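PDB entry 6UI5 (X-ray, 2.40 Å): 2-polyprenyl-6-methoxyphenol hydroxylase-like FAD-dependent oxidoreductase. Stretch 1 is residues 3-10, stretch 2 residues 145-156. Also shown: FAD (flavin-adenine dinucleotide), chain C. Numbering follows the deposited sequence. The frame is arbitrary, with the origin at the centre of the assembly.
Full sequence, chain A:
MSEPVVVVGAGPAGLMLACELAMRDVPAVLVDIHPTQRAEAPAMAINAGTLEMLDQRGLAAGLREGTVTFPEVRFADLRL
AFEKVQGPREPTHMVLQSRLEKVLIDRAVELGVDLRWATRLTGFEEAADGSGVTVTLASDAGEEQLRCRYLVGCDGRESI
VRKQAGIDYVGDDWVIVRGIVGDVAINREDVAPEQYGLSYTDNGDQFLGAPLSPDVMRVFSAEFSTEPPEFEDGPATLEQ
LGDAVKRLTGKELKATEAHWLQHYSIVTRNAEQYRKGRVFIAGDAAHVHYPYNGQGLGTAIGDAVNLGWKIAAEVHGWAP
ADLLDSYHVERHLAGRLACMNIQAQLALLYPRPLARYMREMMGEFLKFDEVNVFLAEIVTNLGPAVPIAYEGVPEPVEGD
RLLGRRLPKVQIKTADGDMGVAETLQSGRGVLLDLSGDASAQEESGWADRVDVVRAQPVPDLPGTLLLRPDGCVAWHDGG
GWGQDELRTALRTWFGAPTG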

# COMPACT_ATOMS: atom_id res chain seq x y z
N GLU A 3 15.72 -38.55 -27.63
CA GLU A 3 15.61 -38.08 -26.26
C GLU A 3 14.74 -36.81 -26.20
O GLU A 3 15.25 -35.72 -26.35
CB GLU A 3 17.00 -37.81 -25.67
CG GLU A 3 17.97 -37.03 -26.59
CD GLU A 3 18.69 -37.90 -27.62
OE1 GLU A 3 19.90 -38.17 -27.43
OE2 GLU A 3 18.07 -38.31 -28.63
N PRO A 4 13.43 -36.95 -26.00
CA PRO A 4 12.53 -35.80 -26.10
C PRO A 4 12.36 -35.07 -24.78
O PRO A 4 12.73 -35.58 -23.71
CB PRO A 4 11.20 -36.44 -26.54
CG PRO A 4 11.22 -37.77 -25.85
CD PRO A 4 12.68 -38.21 -25.83
N VAL A 5 11.79 -33.87 -24.87
CA VAL A 5 11.28 -33.12 -23.73
C VAL A 5 9.76 -33.10 -23.84
O VAL A 5 9.22 -32.71 -24.88
CB VAL A 5 11.84 -31.68 -23.70
CG1 VAL A 5 11.08 -30.85 -22.67
CG2 VAL A 5 13.33 -31.67 -23.41
N VAL A 6 9.08 -33.53 -22.77
CA VAL A 6 7.61 -33.60 -22.78
C VAL A 6 7.03 -32.36 -22.12
O VAL A 6 7.36 -32.04 -20.97
CB VAL A 6 7.09 -34.88 -22.10
CG1 VAL A 6 5.60 -35.01 -22.34
CG2 VAL A 6 7.79 -36.09 -22.66
N VAL A 7 6.14 -31.69 -22.85
CA VAL A 7 5.38 -30.54 -22.37
C VAL A 7 3.91 -30.94 -22.31
O VAL A 7 3.33 -31.34 -23.33
CB VAL A 7 5.55 -29.35 -23.33
CG1 VAL A 7 4.67 -28.19 -22.88
CG2 VAL A 7 7.03 -28.97 -23.41
N VAL A 8 3.30 -30.81 -21.13
CA VAL A 8 1.93 -31.29 -20.91
C VAL A 8 1.01 -30.08 -20.85
O VAL A 8 1.07 -29.29 -19.90
CB VAL A 8 1.80 -32.09 -19.60
CG1 VAL A 8 0.50 -32.90 -19.60
CG2 VAL A 8 2.99 -32.98 -19.38
N GLY A 9 0.13 -29.95 -21.84
CA GLY A 9 -0.83 -28.86 -21.85
C GLY A 9 -0.58 -27.87 -22.96
O GLY A 9 0.53 -27.33 -23.10
N ALA A 10 -1.60 -27.60 -23.79
CA ALA A 10 -1.45 -26.72 -24.93
C ALA A 10 -2.29 -25.45 -24.78
O ALA A 10 -2.96 -25.01 -25.71
CB ALA A 10 -1.79 -27.46 -26.22
PA FAD C . -4.41 -23.55 -19.25
O1A FAD C . -4.92 -22.39 -20.07
O2A FAD C . -5.44 -23.87 -18.17
O5B FAD C . -3.98 -24.83 -20.21
C5B FAD C . -3.65 -26.08 -19.63
C4B FAD C . -3.86 -27.19 -20.70
O4B FAD C . -3.45 -28.37 -20.32
C3B FAD C . -5.38 -27.37 -20.98
O3B FAD C . -5.55 -27.55 -22.32
C2B FAD C . -5.74 -28.65 -20.20
O2B FAD C . -7.02 -29.17 -20.77
C1B FAD C . -4.72 -29.41 -20.48
N9A FAD C . -4.44 -30.48 -19.54
C8A FAD C . -4.63 -30.47 -18.20
N7A FAD C . -4.18 -31.63 -17.70
C5A FAD C . -3.69 -32.36 -18.73
C6A FAD C . -3.10 -33.62 -18.80
N6A FAD C . -2.75 -34.71 -17.91
N1A FAD C . -2.70 -34.12 -19.97
C2A FAD C . -2.86 -33.40 -21.11
N3A FAD C . -3.42 -32.16 -21.04
C4A FAD C . -3.83 -31.65 -19.86
N1 FAD C . -6.13 -14.38 -18.96
C2 FAD C . -5.85 -12.98 -19.39
O2 FAD C . -4.79 -12.66 -19.80
N3 FAD C . -6.95 -11.97 -19.30
C4 FAD C . -8.26 -12.38 -18.80
O4 FAD C . -9.15 -11.60 -18.72
C4X FAD C . -8.51 -13.80 -18.38
N5 FAD C . -9.83 -14.14 -17.89
C5X FAD C . -10.10 -15.53 -17.45
C6 FAD C . -11.37 -15.84 -16.97
C7 FAD C . -11.65 -17.14 -16.56
C7M FAD C . -13.10 -17.18 -16.10
C8 FAD C . -10.68 -18.15 -16.62
C8M FAD C . -11.09 -19.55 -16.14
C9 FAD C . -9.40 -17.84 -17.09
C9A FAD C . -9.08 -16.52 -17.51
N10 FAD C . -7.70 -16.17 -18.02
C10 FAD C . -7.45 -14.80 -18.46
C1' FAD C . -6.68 -17.23 -18.11
C2' FAD C . -5.34 -17.06 -17.37
O2' FAD C . -4.46 -16.27 -18.08
C3' FAD C . -4.62 -18.41 -17.29
O3' FAD C . -3.57 -18.24 -16.39
C4' FAD C . -3.98 -18.91 -18.60
O4' FAD C . -4.90 -19.10 -19.65
C5' FAD C . -3.42 -20.29 -18.22
O5' FAD C . -2.47 -20.72 -19.15
P FAD C . -1.80 -22.22 -19.03
O1P FAD C . -1.35 -22.67 -20.40
O2P FAD C . -0.70 -22.33 -17.99
O3P FAD C . -3.02 -23.17 -18.44
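Stretch 2 (145-156) QLRCRYLVGCDG

Stretch 2 lies beside stretch 1 as a parallel neighbour in a β-sheet. Strand 5-8 and strand 150-153 run in the same N-to-C direction, their axes 11° apart and 4.9 Å distant at closest approach. Phi/psi values of -110/126 at V5, -98/126 at V6, -119/119 at L151 and -113/118 at V152 are those of extended chains. The register is read from the CA atoms: V6 CA lies 5.0 Å from L151 CA, and V7 CA lies 4.9 Å from V152 CA. Before this pairing, stretch 2 is also extended through 145-148; R149, with phi/psi of -96/-50, interrupts that conformation.

The main-chain hydrogen bonds follow the alternation expected of parallel strands, in which one residue bonds through both its N and its O to residues flanking its partner. V6 N donates to Y150 O at 3.0 Å (156° at the hydrogen), and V152 N donates to V6 O at 2.9 Å and a nearly straight 176°. V8 N then donates to V152 O at 3.0 Å and 160°. Just before the paired strands, R149 N donates to P4 O at a short 2.6 Å, with an angle of 157°. At their C-terminal end, the bond from C154 N to V8 O, 2.9 Å, is weak because its angle is only 120°. CA-H...O contacts supplement the ladder: V5 CA to Y150 O, L151 CA to V6 O and V7 CA to V152 O, each 3.5 Å.

Apolar packing divides between the two sheet faces. On the face carrying V6 and V8, L151 CD1 approaches V8 CG2 at 3.6 Å and V6 CB at 4.3 Å; V6 CG2 also meets C148 CB at 3.4 Å. On the face of V5 and V7, V5 CG1 lies 4.2 Å from Y150 CB, while the end of the tyrosine side chain leads away from stretch 1. V7 CG1 lies 4.0 Å from C154 SG. Near the start of stretch 1, P4 CG packs 3.9 Å from C148 CB and 4.0 Å from L146 CD1.

At and just beyond the C-terminal ends of the strands, both stretches border FAD. G9 CA is 3.1 Å from FAD O4B, and D155 O is 3.1 Å from FAD C8A. V8 CG1 comes within 3.4 Å of FAD N1A. Glycine suits position 9 on two counts: an ideal CB would fall 2.2 Å from C154 O, a clash, and phi/psi of 112/126 would jam it against the preceding carbonyl oxygen.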

# COMPACT_ATOMS: atom_id res chain seq x y z
N GLN A 145 4.38 -45.56 -22.78
CA GLN A 145 5.22 -45.29 -21.63
C GLN A 145 6.49 -44.64 -22.21
O GLN A 145 7.45 -45.34 -22.55
CB GLN A 145 5.49 -46.61 -20.87
CG GLN A 145 5.61 -46.50 -19.35
CD GLN A 145 6.62 -47.47 -18.78
OE1 GLN A 145 7.81 -47.42 -19.12
NE2 GLN A 145 6.16 -48.38 -17.93
N LEU A 146 6.50 -43.31 -22.30
CA LEU A 146 7.57 -42.58 -23.01
C LEU A 146 8.73 -42.21 -22.08
O LEU A 146 8.54 -41.68 -20.98
CB LEU A 146 7.01 -41.33 -23.68
CG LEU A 146 7.93 -40.34 -24.40
CD1 LEU A 146 9.00 -41.03 -25.25
CD2 LEU A 146 7.09 -39.42 -25.27
N ARG A 147 9.94 -42.49 -22.57
CA ARG A 147 11.19 -42.13 -21.91
C ARG A 147 11.63 -40.77 -22.45
O ARG A 147 11.81 -40.61 -23.66
CB ARG A 147 12.23 -43.23 -22.20
CG ARG A 147 13.61 -43.12 -21.54
CD ARG A 147 13.60 -42.43 -20.17
NE ARG A 147 14.87 -42.58 -19.46
CZ ARG A 147 16.03 -42.02 -19.82
NH1 ARG A 147 16.11 -41.26 -20.90
NH2 ARG A 147 17.12 -42.23 -19.08
N CYS A 148 11.78 -39.79 -21.56
CA CYS A 148 12.07 -38.41 -21.98
C CYS A 148 13.15 -37.79 -21.09
O CYS A 148 13.59 -38.36 -20.09
CB CYS A 148 10.81 -37.55 -21.94
SG CYS A 148 10.33 -37.06 -20.30
N ARG A 149 13.56 -36.58 -21.47
CA ARG A 149 14.70 -35.88 -20.89
C ARG A 149 14.30 -34.91 -19.79
O ARG A 149 14.90 -34.89 -18.71
CB ARG A 149 15.44 -35.13 -22.00
CG ARG A 149 16.76 -34.55 -21.59
CD ARG A 149 17.68 -34.59 -22.78
NE ARG A 149 18.96 -33.98 -22.47
CZ ARG A 149 19.96 -33.93 -23.33
NH1 ARG A 149 19.81 -34.47 -24.54
NH2 ARG A 149 21.11 -33.36 -22.99
N TYR A 150 13.32 -34.06 -20.06
CA TYR A 150 12.74 -33.21 -19.05
C TYR A 150 11.23 -33.29 -19.20
O TYR A 150 10.71 -33.51 -20.30
CB TYR A 150 13.21 -31.74 -19.17
CG TYR A 150 14.67 -31.54 -18.87
CD1 TYR A 150 15.11 -31.51 -17.55
CD2 TYR A 150 15.61 -31.38 -19.88
CE1 TYR A 150 16.43 -31.33 -17.25
CE2 TYR A 150 16.97 -31.19 -19.59
CZ TYR A 150 17.37 -31.18 -18.27
OH TYR A 150 18.68 -31.02 -17.91
N LEU A 151 10.53 -33.12 -18.08
CA LEU A 151 9.07 -33.09 -18.07
C LEU A 151 8.63 -31.73 -17.55
O LEU A 151 8.95 -31.37 -16.41
CB LEU A 151 8.51 -34.22 -17.20
CG LEU A 151 7.04 -34.05 -16.80
CD1 LEU A 151 6.15 -34.07 -18.03
CD2 LEU A 151 6.64 -35.11 -15.80
N VAL A 152 7.91 -30.97 -18.37
CA VAL A 152 7.38 -29.68 -17.97
C VAL A 152 5.86 -29.79 -17.92
O VAL A 152 5.22 -30.06 -18.93
CB VAL A 152 7.80 -28.54 -18.91
CG1 VAL A 152 7.37 -27.22 -18.32
CG2 VAL A 152 9.31 -28.56 -19.14
N GLY A 153 5.31 -29.59 -16.73
CA GLY A 153 3.88 -29.52 -16.60
C GLY A 153 3.36 -28.12 -16.83
O GLY A 153 3.51 -27.26 -15.97
N CYS A 154 2.77 -27.89 -18.00
CA CYS A 154 1.97 -26.69 -18.25
C CYS A 154 0.48 -27.05 -18.30
O CYS A 154 -0.28 -26.55 -19.13
CB CYS A 154 2.44 -26.00 -19.53
SG CYS A 154 4.27 -25.87 -19.68
N ASP A 155 0.05 -27.96 -17.42
CA ASP A 155 -1.28 -28.54 -17.52
C ASP A 155 -2.32 -27.84 -16.66
O ASP A 155 -3.33 -28.46 -16.30
CB ASP A 155 -1.24 -30.03 -17.17
CG ASP A 155 -0.34 -30.32 -15.98
OD1 ASP A 155 0.59 -29.49 -15.71
OD2 ASP A 155 -0.56 -31.37 -15.33
N GLY A 156 -2.10 -26.57 -16.30
CA GLY A 156 -3.16 -25.76 -15.73
C GLY A 156 -3.24 -25.84 -14.23
O GLY A 156 -2.46 -26.52 -13.55